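Local coordinates for protein endo-1,3-beta-glucanase, family GH16 (Zobellia galactanivorans, PDB 4BPZ) that probably hydrolyses internal beta-1,3-glucosidic bonds in glucans such as algal laminarin, and is represented here by its calcium-binding GH16 catalytic module, at residues Val34-Asn39 with Tyr73-Ser78; Thr177-Ala182 with His187-Glu192. The protein carries 1 engineered substitution. All blocks are in the same frame, centred on the assembly; numbering follows the deposited sequence.

Interaction 1 of 2, residues Val34-Asn39 with Tyr73-Ser78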
ATOM      1  N   VAL A  34      -8.815 -10.837  -1.594  1.00 12.33           N
ATOM      2  CA  VAL A  34      -9.773 -10.986  -2.687  1.00 13.04           C
ATOM      3  C   VAL A  34     -11.210 -10.760  -2.273  1.00 12.97           C
ATOM      4  O   VAL A  34     -12.072 -10.446  -3.089  1.00 12.87           O
ATOM      5  CB  VAL A  34      -9.674 -12.349  -3.451  1.00 13.68           C
ATOM      6  CG1 VAL A  34      -8.217 -12.622  -3.850  1.00 14.55           C
ATOM      7  CG2 VAL A  34     -10.211 -13.520  -2.629  1.00 15.20           C
ATOM      8  N   ILE A  35     -11.514 -10.932  -0.976  1.00 13.68           N
ATOM      9  CA  ILE A  35     -12.904 -10.789  -0.475  1.00 14.70           C
ATOM     10  C   ILE A  35     -13.176  -9.281  -0.283  1.00 13.57           C
ATOM     11  O   ILE A  35     -12.459  -8.630   0.496  1.00 14.67           O
ATOM     12  CB  ILE A  35     -13.093 -11.489   0.858  1.00 14.78           C
ATOM     13  CG1 ILE A  35     -12.871 -13.014   0.712  1.00 14.98           C
ATOM     14  CG2 ILE A  35     -14.501 -11.218   1.403  1.00 16.61           C
ATOM     15  CD1 ILE A  35     -12.645 -13.668   2.091  1.00 17.12           C
ATOM     16  N   PRO A  36     -14.213  -8.711  -0.928  1.00 13.88           N
ATOM     17  CA  PRO A  36     -14.435  -7.322  -0.746  1.00 15.10           C
ATOM     18  C   PRO A  36     -14.955  -7.097   0.668  1.00 15.06           C
ATOM     19  O   PRO A  36     -15.802  -7.873   1.198  1.00 16.41           O
ATOM     20  CB  PRO A  36     -15.541  -6.977  -1.748  1.00 17.44           C
ATOM     21  CG  PRO A  36     -15.657  -8.158  -2.662  1.00 19.66           C
ATOM     22  CD  PRO A  36     -15.011  -9.339  -1.969  1.00 15.95           C
ATOM     23  N   PRO A  37     -14.531  -6.004   1.335  1.00 14.29           N
ATOM     24  CA  PRO A  37     -14.872  -5.784   2.756  1.00 15.32           C
ATOM     25  C   PRO A  37     -16.227  -5.119   2.916  1.00 16.72           C
ATOM     26  O   PRO A  37     -16.701  -5.118   4.055  1.00 19.20           O
ATOM     27  CB  PRO A  37     -13.814  -4.806   3.264  1.00 16.49           C
ATOM     28  CG  PRO A  37     -13.347  -4.072   1.961  1.00 15.92           C
ATOM     29  CD  PRO A  37     -13.419  -5.129   0.887  1.00 16.12           C
ATOM     30  N   ASN A  38     -16.837  -4.581   1.872  1.00 16.13           N
ATOM     31  CA  ASN A  38     -17.967  -3.658   2.049  1.00 18.87           C
ATOM     32  C   ASN A  38     -19.107  -4.108   1.130  1.00 17.15           C
ATOM     33  O   ASN A  38     -19.332  -3.519   0.045  1.00 17.99           O
ATOM     34  CB  ASN A  38     -17.410  -2.164   1.810  1.00 21.27           C
ATOM     35  CG  ASN A  38     -18.407  -1.134   1.548  1.00 30.24           C
ATOM     36  OD1 ASN A  38     -19.359  -1.098   2.242  1.00 30.96           O
ATOM     37  ND2 ASN A  38     -18.128  -0.151   0.569  1.00 31.06           N
ATOM     38  N   ASN A  39     -19.846  -5.220   1.474  1.00 19.60           N
ATOM     39  CA  ASN A  39     -21.069  -5.653   0.660  1.00 19.72           C
ATOM     40  C   ASN A  39     -20.734  -5.755  -0.815  1.00 18.59           C
ATOM     41  O   ASN A  39     -21.458  -5.192  -1.658  1.00 19.60           O
ATOM     42  CB  ASN A  39     -22.216  -4.696   0.960  1.00 22.03           C
ATOM     43  CG  ASN A  39     -22.592  -4.736   2.442  1.00 27.41           C
ATOM     44  OD1 ASN A  39     -22.555  -3.721   3.172  1.00 34.14           O
ATOM     45  ND2 ASN A  39     -22.888  -5.910   2.907  1.00 29.72           N
ATOM     46  N   TYR A  73     -15.559  -8.642 -13.961  1.00 16.08           N
ATOM     47  CA  TYR A  73     -15.215  -9.726 -13.083  1.00 16.42           C
ATOM     48  C   TYR A  73     -16.173  -9.796 -11.984  1.00 16.06           C
ATOM     49  O   TYR A  73     -16.575  -8.768 -11.414  1.00 16.26           O
ATOM     50  CB  TYR A  73     -13.793  -9.480 -12.513  1.00 16.68           C
ATOM     51  CG  TYR A  73     -13.221 -10.604 -11.651  1.00 14.79           C
ATOM     52  CD1 TYR A  73     -12.541 -11.635 -12.257  1.00 16.46           C
ATOM     53  CD2 TYR A  73     -13.411 -10.689 -10.300  1.00 16.53           C
ATOM     54  CE1 TYR A  73     -12.043 -12.744 -11.553  1.00 17.29           C
ATOM     55  CE2 TYR A  73     -12.954 -11.756  -9.562  1.00 16.06           C
ATOM     56  CZ  TYR A  73     -12.267 -12.773 -10.190  1.00 16.57           C
ATOM     57  OH  TYR A  73     -11.815 -13.833  -9.411  1.00 19.26           O
ATOM     58  N   THR A  74     -16.648 -11.019 -11.632  1.00 17.49           N
ATOM     59  CA  THR A  74     -17.717 -11.186 -10.574  1.00 18.07           C
ATOM     60  C   THR A  74     -17.090 -12.012  -9.443  1.00 18.32           C
ATOM     61  O   THR A  74     -16.520 -13.071  -9.697  1.00 20.80           O
ATOM     62  CB  THR A  74     -18.938 -11.862 -11.163  1.00 19.75           C
ATOM     63  OG1 THR A  74     -19.384 -11.050 -12.253  1.00 22.87           O
ATOM     64  CG2 THR A  74     -20.049 -12.085 -10.099  1.00 22.61           C
ATOM     65  N   PHE A  75     -17.292 -11.571  -8.213  1.00 17.94           N
ATOM     66  CA  PHE A  75     -16.905 -12.339  -7.018  1.00 18.17           C
ATOM     67  C   PHE A  75     -18.190 -12.362  -6.170  1.00 18.55           C
ATOM     68  O   PHE A  75     -18.687 -11.329  -5.696  1.00 18.21           O
ATOM     69  CB  PHE A  75     -15.784 -11.656  -6.259  1.00 16.04           C
ATOM     70  CG  PHE A  75     -15.417 -12.420  -5.010  1.00 16.52           C
ATOM     71  CD1 PHE A  75     -14.488 -13.492  -5.113  1.00 16.55           C
ATOM     72  CD2 PHE A  75     -15.944 -12.145  -3.778  1.00 17.38           C
ATOM     73  CE1 PHE A  75     -14.127 -14.218  -3.997  1.00 17.51           C
ATOM     74  CE2 PHE A  75     -15.598 -12.911  -2.612  1.00 16.62           C
ATOM     75  CZ  PHE A  75     -14.665 -13.928  -2.739  1.00 18.04           C
ATOM     76  N   GLU A  76     -18.687 -13.564  -5.929  1.00 22.80           N
ATOM     77  CA  GLU A  76     -19.818 -13.774  -5.001  0.50 22.69           C
ATOM     78  C   GLU A  76     -21.004 -12.849  -5.332  1.00 21.29           C
ATOM     79  O   GLU A  76     -21.551 -12.174  -4.430  1.00 23.65           O
ATOM     80  CB  GLU A  76     -19.473 -13.606  -3.531  0.50 22.11           C
ATOM     81  CG  GLU A  76     -18.669 -14.746  -2.924  0.50 23.18           C
ATOM     82  CD  GLU A  76     -19.351 -16.072  -3.232  0.50 19.49           C
ATOM     83  OE1 GLU A  76     -20.284 -16.452  -2.483  0.50 20.92           O
ATOM     84  OE2 GLU A  76     -18.972 -16.688  -4.274  0.50 21.67           O
ATOM     85  N   GLY A  77     -21.363 -12.762  -6.617  1.00 21.86           N
ATOM     86  CA  GLY A  77     -22.568 -11.985  -7.004  1.00 23.00           C
ATOM     87  C   GLY A  77     -22.268 -10.530  -7.270  1.00 21.42           C
ATOM     88  O   GLY A  77     -23.179  -9.838  -7.692  1.00 23.77           O
ATOM     89  N   SER A  78     -21.036 -10.046  -7.023  1.00 18.55           N
ATOM     90  CA  SER A  78     -20.716  -8.611  -7.169  1.00 17.50           C
ATOM     91  C   SER A  78     -19.896  -8.463  -8.428  1.00 17.09           C
ATOM     92  O   SER A  78     -18.801  -9.018  -8.475  1.00 16.80           O
ATOM     93  CB  SER A  78     -19.999  -8.137  -5.970  1.00 18.31           C
ATOM     94  OG  SER A  78     -19.480  -6.787  -6.249  1.00 18.45           O
TER

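Interaction 2 of 2, residues Thr177-Ala182 with His187-Glu192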
ATOM      1  N   THR A 177       4.803  15.769  -2.437  1.00 17.28           N
ATOM      2  CA  THR A 177       6.047  16.228  -2.981  1.00 18.65           C
ATOM      3  C   THR A 177       6.076  16.067  -4.452  1.00 16.31           C
ATOM      4  O   THR A 177       5.473  15.167  -5.002  1.00 17.13           O
ATOM      5  CB  THR A 177       7.248  15.510  -2.295  1.00 19.04           C
ATOM      6  OG1 THR A 177       8.386  16.353  -2.317  1.00 25.81           O
ATOM      7  CG2 THR A 177       7.514  14.097  -2.845  1.00 19.03           C
ATOM      8  N   PRO A 178       6.779  16.929  -5.187  1.00 17.61           N
ATOM      9  CA  PRO A 178       6.842  16.765  -6.649  1.00 18.58           C
ATOM     10  C   PRO A 178       7.658  15.564  -7.021  1.00 18.25           C
ATOM     11  O   PRO A 178       8.660  15.174  -6.370  1.00 19.18           O
ATOM     12  CB  PRO A 178       7.518  18.072  -7.147  1.00 20.88           C
ATOM     13  CG  PRO A 178       7.582  18.971  -6.059  1.00 24.46           C
ATOM     14  CD  PRO A 178       7.261  18.264  -4.776  1.00 19.81           C
ATOM     15  N   ILE A 179       7.304  14.934  -8.113  1.00 17.94           N
ATOM     16  CA  ILE A 179       8.072  13.819  -8.660  1.00 18.69           C
ATOM     17  C   ILE A 179       8.161  13.937 -10.157  1.00 18.95           C
ATOM     18  O   ILE A 179       7.186  14.398 -10.795  1.00 19.19           O
ATOM     19  CB  ILE A 179       7.421  12.429  -8.266  1.00 17.06           C
ATOM     20  CG1 ILE A 179       8.339  11.229  -8.636  1.00 18.34           C
ATOM     21  CG2 ILE A 179       6.050  12.231  -8.797  1.00 16.00           C
ATOM     22  CD1 ILE A 179       7.970   9.897  -8.001  1.00 17.08           C
ATOM     23  N   THR A 180       9.302  13.552 -10.714  1.00 19.93           N
ATOM     24  CA  THR A 180       9.549  13.528 -12.154  1.00 22.61           C
ATOM     25  C   THR A 180       9.673  12.113 -12.673  1.00 19.40           C
ATOM     26  O   THR A 180      10.357  11.288 -12.066  1.00 20.60           O
ATOM     27  CB  THR A 180      10.900  14.254 -12.473  1.00 32.28           C
ATOM     28  OG1 THR A 180      10.678  15.604 -12.110  1.00 38.30           O
ATOM     29  CG2 THR A 180      11.331  14.086 -13.948  1.00 32.47           C
ATOM     30  N   ASN A 181       8.972  11.829 -13.754  1.00 19.79           N
ATOM     31  CA  ASN A 181       9.049  10.539 -14.402  1.00 20.89           C
ATOM     32  C   ASN A 181       8.799   9.386 -13.442  1.00 20.17           C
ATOM     33  O   ASN A 181       9.541   8.423 -13.418  1.00 17.95           O
ATOM     34  CB  ASN A 181      10.432  10.399 -15.099  1.00 23.04           C
ATOM     35  CG  ASN A 181      10.441   9.302 -16.168  1.00 26.41           C
ATOM     36  OD1 ASN A 181       9.382   8.747 -16.546  1.00 28.02           O
ATOM     37  ND2 ASN A 181      11.620   8.952 -16.625  1.00 28.58           N
ATOM     38  N   ALA A 182       7.667   9.466 -12.704  1.00 16.62           N
ATOM     39  CA  ALA A 182       7.378   8.404 -11.753  1.00 15.92           C
ATOM     40  C   ALA A 182       7.180   7.074 -12.396  1.00 14.54           C
ATOM     41  O   ALA A 182       7.366   6.042 -11.738  1.00 16.08           O
ATOM     42  CB  ALA A 182       6.144   8.817 -10.953  1.00 16.78           C
ATOM     43  N   HIS A 187      12.065   5.049  -8.367  1.00 15.37           N
ATOM     44  CA  HIS A 187      12.362   5.845  -7.209  1.00 14.87           C
ATOM     45  C   HIS A 187      12.267   4.960  -6.003  1.00 14.01           C
ATOM     46  O   HIS A 187      11.638   3.877  -6.045  1.00 15.06           O
ATOM     47  CB  HIS A 187      11.367   6.981  -7.040  1.00 15.79           C
ATOM     48  CG  HIS A 187      11.391   7.996  -8.182  1.00 17.01           C
ATOM     49  ND1 HIS A 187      10.908   7.760  -9.431  1.00 17.03           N
ATOM     50  CD2 HIS A 187      11.837   9.297  -8.162  1.00 18.81           C
ATOM     51  CE1 HIS A 187      11.071   8.868 -10.205  1.00 18.71           C
ATOM     52  NE2 HIS A 187      11.594   9.832  -9.428  1.00 21.35           N
ATOM     53  N   VAL A 188      12.876   5.400  -4.862  1.00 13.78           N
ATOM     54  CA  VAL A 188      12.754   4.649  -3.610  1.00 13.86           C
ATOM     55  C   VAL A 188      11.799   5.396  -2.703  1.00 13.35           C
ATOM     56  O   VAL A 188      12.048   6.534  -2.290  1.00 15.37           O
ATOM     57  CB  VAL A 188      14.136   4.442  -2.950  1.00 13.98           C
ATOM     58  CG1 VAL A 188      13.959   3.704  -1.651  1.00 15.64           C
ATOM     59  CG2 VAL A 188      15.046   3.677  -3.868  1.00 17.63           C
ATOM     60  N   TYR A 189      10.735   4.731  -2.282  1.00 13.16           N
ATOM     61  CA  TYR A 189       9.729   5.243  -1.364  1.00 11.91           C
ATOM     62  C   TYR A 189      10.024   4.614  -0.025  1.00 11.61           C
ATOM     63  O   TYR A 189      10.161   3.372   0.053  1.00 13.06           O
ATOM     64  CB  TYR A 189       8.378   4.784  -1.868  1.00 12.23           C
ATOM     65  CG  TYR A 189       8.086   5.305  -3.298  1.00 12.11           C
ATOM     66  CD1 TYR A 189       7.603   6.607  -3.506  1.00 13.32           C
ATOM     67  CD2 TYR A 189       8.439   4.522  -4.401  1.00 12.54           C
ATOM     68  CE1 TYR A 189       7.403   7.077  -4.791  1.00 13.09           C
ATOM     69  CE2 TYR A 189       8.275   5.069  -5.709  1.00 13.52           C
ATOM     70  CZ  TYR A 189       7.767   6.310  -5.890  1.00 13.50           C
ATOM     71  OH  TYR A 189       7.554   6.864  -7.131  1.00 15.03           O
ATOM     72  N   SER A 190      10.225   5.399   1.024  1.00 11.61           N
ATOM     73  CA  SER A 190      10.649   4.799   2.297  1.00 10.84           C
ATOM     74  C   SER A 190       9.956   5.414   3.485  1.00 11.18           C
ATOM     75  O   SER A 190       9.476   6.542   3.488  1.00 11.82           O
ATOM     76  CB  SER A 190      12.175   4.838   2.442  1.00 12.96           C
ATOM     77  OG  SER A 190      12.653   6.125   2.585  1.00 14.07           O
ATOM     78  N   LEU A 191      10.003   4.619   4.561  1.00 11.61           N
ATOM     79  CA  LEU A 191       9.515   4.988   5.880  1.00 11.37           C
ATOM     80  C   LEU A 191      10.588   4.746   6.884  1.00 11.96           C
ATOM     81  O   LEU A 191      11.181   3.635   6.856  1.00 12.32           O
ATOM     82  CB  LEU A 191       8.271   4.125   6.222  1.00 12.46           C
ATOM     83  CG  LEU A 191       7.797   4.136   7.681  1.00 11.85           C
ATOM     84  CD1 LEU A 191       7.273   5.524   8.103  1.00 12.48           C
ATOM     85  CD2 LEU A 191       6.751   3.054   7.895  1.00 13.05           C
ATOM     86  N   GLU A 192      10.846   5.661   7.806  1.00 11.53           N
ATOM     87  CA  GLU A 192      11.672   5.378   9.000  1.00 11.88           C
ATOM     88  C   GLU A 192      10.735   5.614  10.191  1.00 11.44           C
ATOM     89  O   GLU A 192      10.254   6.719  10.418  1.00 13.31           O
ATOM     90  CB  GLU A 192      12.840   6.362   9.049  1.00 13.73           C
ATOM     91  CG  GLU A 192      13.800   6.123   7.935  1.00 15.07           C
ATOM     92  CD  GLU A 192      14.822   7.174   7.718  1.00 19.17           C
ATOM     93  OE1 GLU A 192      15.035   8.023   8.640  1.00 21.15           O
ATOM     94  OE2 GLU A 192      15.430   7.188   6.628  1.00 20.07           O
TER
HETATM   95  O   HOH W   1      11.756  12.700  -9.048  1.00 25.30           O
HETATM   96  O   HOH W   2       8.721   5.768  -9.323  1.00 14.45           O

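Interaction 1 of 2, residues Val34-Asn39 with Tyr73-Ser78
The ring of Phe75 meets Val34, Ile35 and Pro36. It stands at the end of strand 63-75, where a type I' turn from Phe75 to Ser78 makes a tight beta hairpin. Two backbone bonds close this turn: Phe75 N to Ser78 O and Ser78 N to Phe75 O. Gly77 suits the turn, because its backbone angles would press a CB against the preceding carbonyl oxygen.

CB of Phe75 points toward the loop but serves only as the stem. CG is anti to the backbone N (chi1 178°), and this carries the ring out from the hairpin to the loop. Further out, Phe75 CD2 meets Pro36 CD at 3.5 Å, the shortest approach of the contact. Phe75 CE2 touches the same Pro36 CD at 3.7 Å and also lies 4.0 Å from Ile35 CA. At the tip, Phe75 CZ reaches Ile35 CG1 at 4.0 Å. Phe75 CE1 meets Val34 CG2 more loosely, at 4.2 Å. The carbonyl oxygen of Val34 sits over the centre of one face of the Phe75 ring, 4.1 Å above the plane. In Ile35, CG1 lies beside the backbone N (chi1 -63°), and this brings it to the ring.

His49 of strand 48-50 touches both Phe75 and Pro36, and its NE2 is hydrogen-bonded to Ser78 O. Ser78 OG is hydrogen-bonded to Gly40 O, so the hairpin also holds the loop further along. A serine in place of Phe75 would probably leave Pro36 CD and Ile35 CG1 without their apolar partner and open a gap between loop and hairpin.

No hydrogen bond links the two segments directly. Their contact is largely apolar and lies at the surface, so it rests on shape and on shielding carbon from water, while the directional bonds lie to its flank.

Interaction 2 of 2, residues Thr177-Ala182 with His187-Glu192
The imidazole of His187 carries Ile179 on one face and backbone carbonyls at its edge. The contact closes a loop of the GH16 beta-jelly-roll. This loop leads from strand 170-178, which pairs with 155-163, to strand 187-193, which pairs with 96-103 and 197-202. Ile179 CD1 sits 3.7 Å from the centroid of the His187 ring, on the ring normal, in a CH-pi contact. Thr180 O and Asn181 O lie at the edge, with Thr180 O 3.1 Å from His187 CE1. The phenol ring of Tyr189 has a water at its edge, in the ring plane.

Ile179 places CG1 anti to its backbone N (chi1 -171°), which sends CD1 over the imidazole and on to Tyr189. There Ile179 CD1 meets Tyr189 OH at 3.2 Å, a tight approach for a methyl group. One methyl thus packs on two aromatic side chains. The side chains of Ile179 and Tyr189 cross at about a right angle.

Two waters tie the histidine to the loop. One is bonded to Ala182 O at 2.8 Å, to His187 ND1 at 3.0 Å and to Tyr189 OH at 2.7 Å. The other is bonded to His187 NE2 at 2.9 Å. With both ring nitrogens bonded to water, rotation of the imidazole is probably restrained. The water at His187 NE2 also accepts a hydrogen bond from Thr180 N at 3.1 Å.

Overall arrangement
From the N terminus, the chain leaves strand 30-32 and enters the loop holding 34-39. Farther on, this loop carries His43 and Asn44 of the glycan pocket. The chain then runs through strands 48-50 and 57-60 before strand 63-75 ends in the hairpin of interaction 1. That contact closes a long excursion of 33 residues. Interaction 2 comes much later and closes the short loop between strands 170-178 and 187-193, with four residues between its segments. The two are in series and neither nest nor cross. They lie on opposite sides of the chain's centre. The centres of interactions 1 and 2 are about 32 Å apart. Interaction 1 joins a surface loop to a hairpin; interaction 2 joins the loop leaving strand 170-178 to the start of strand 187-193.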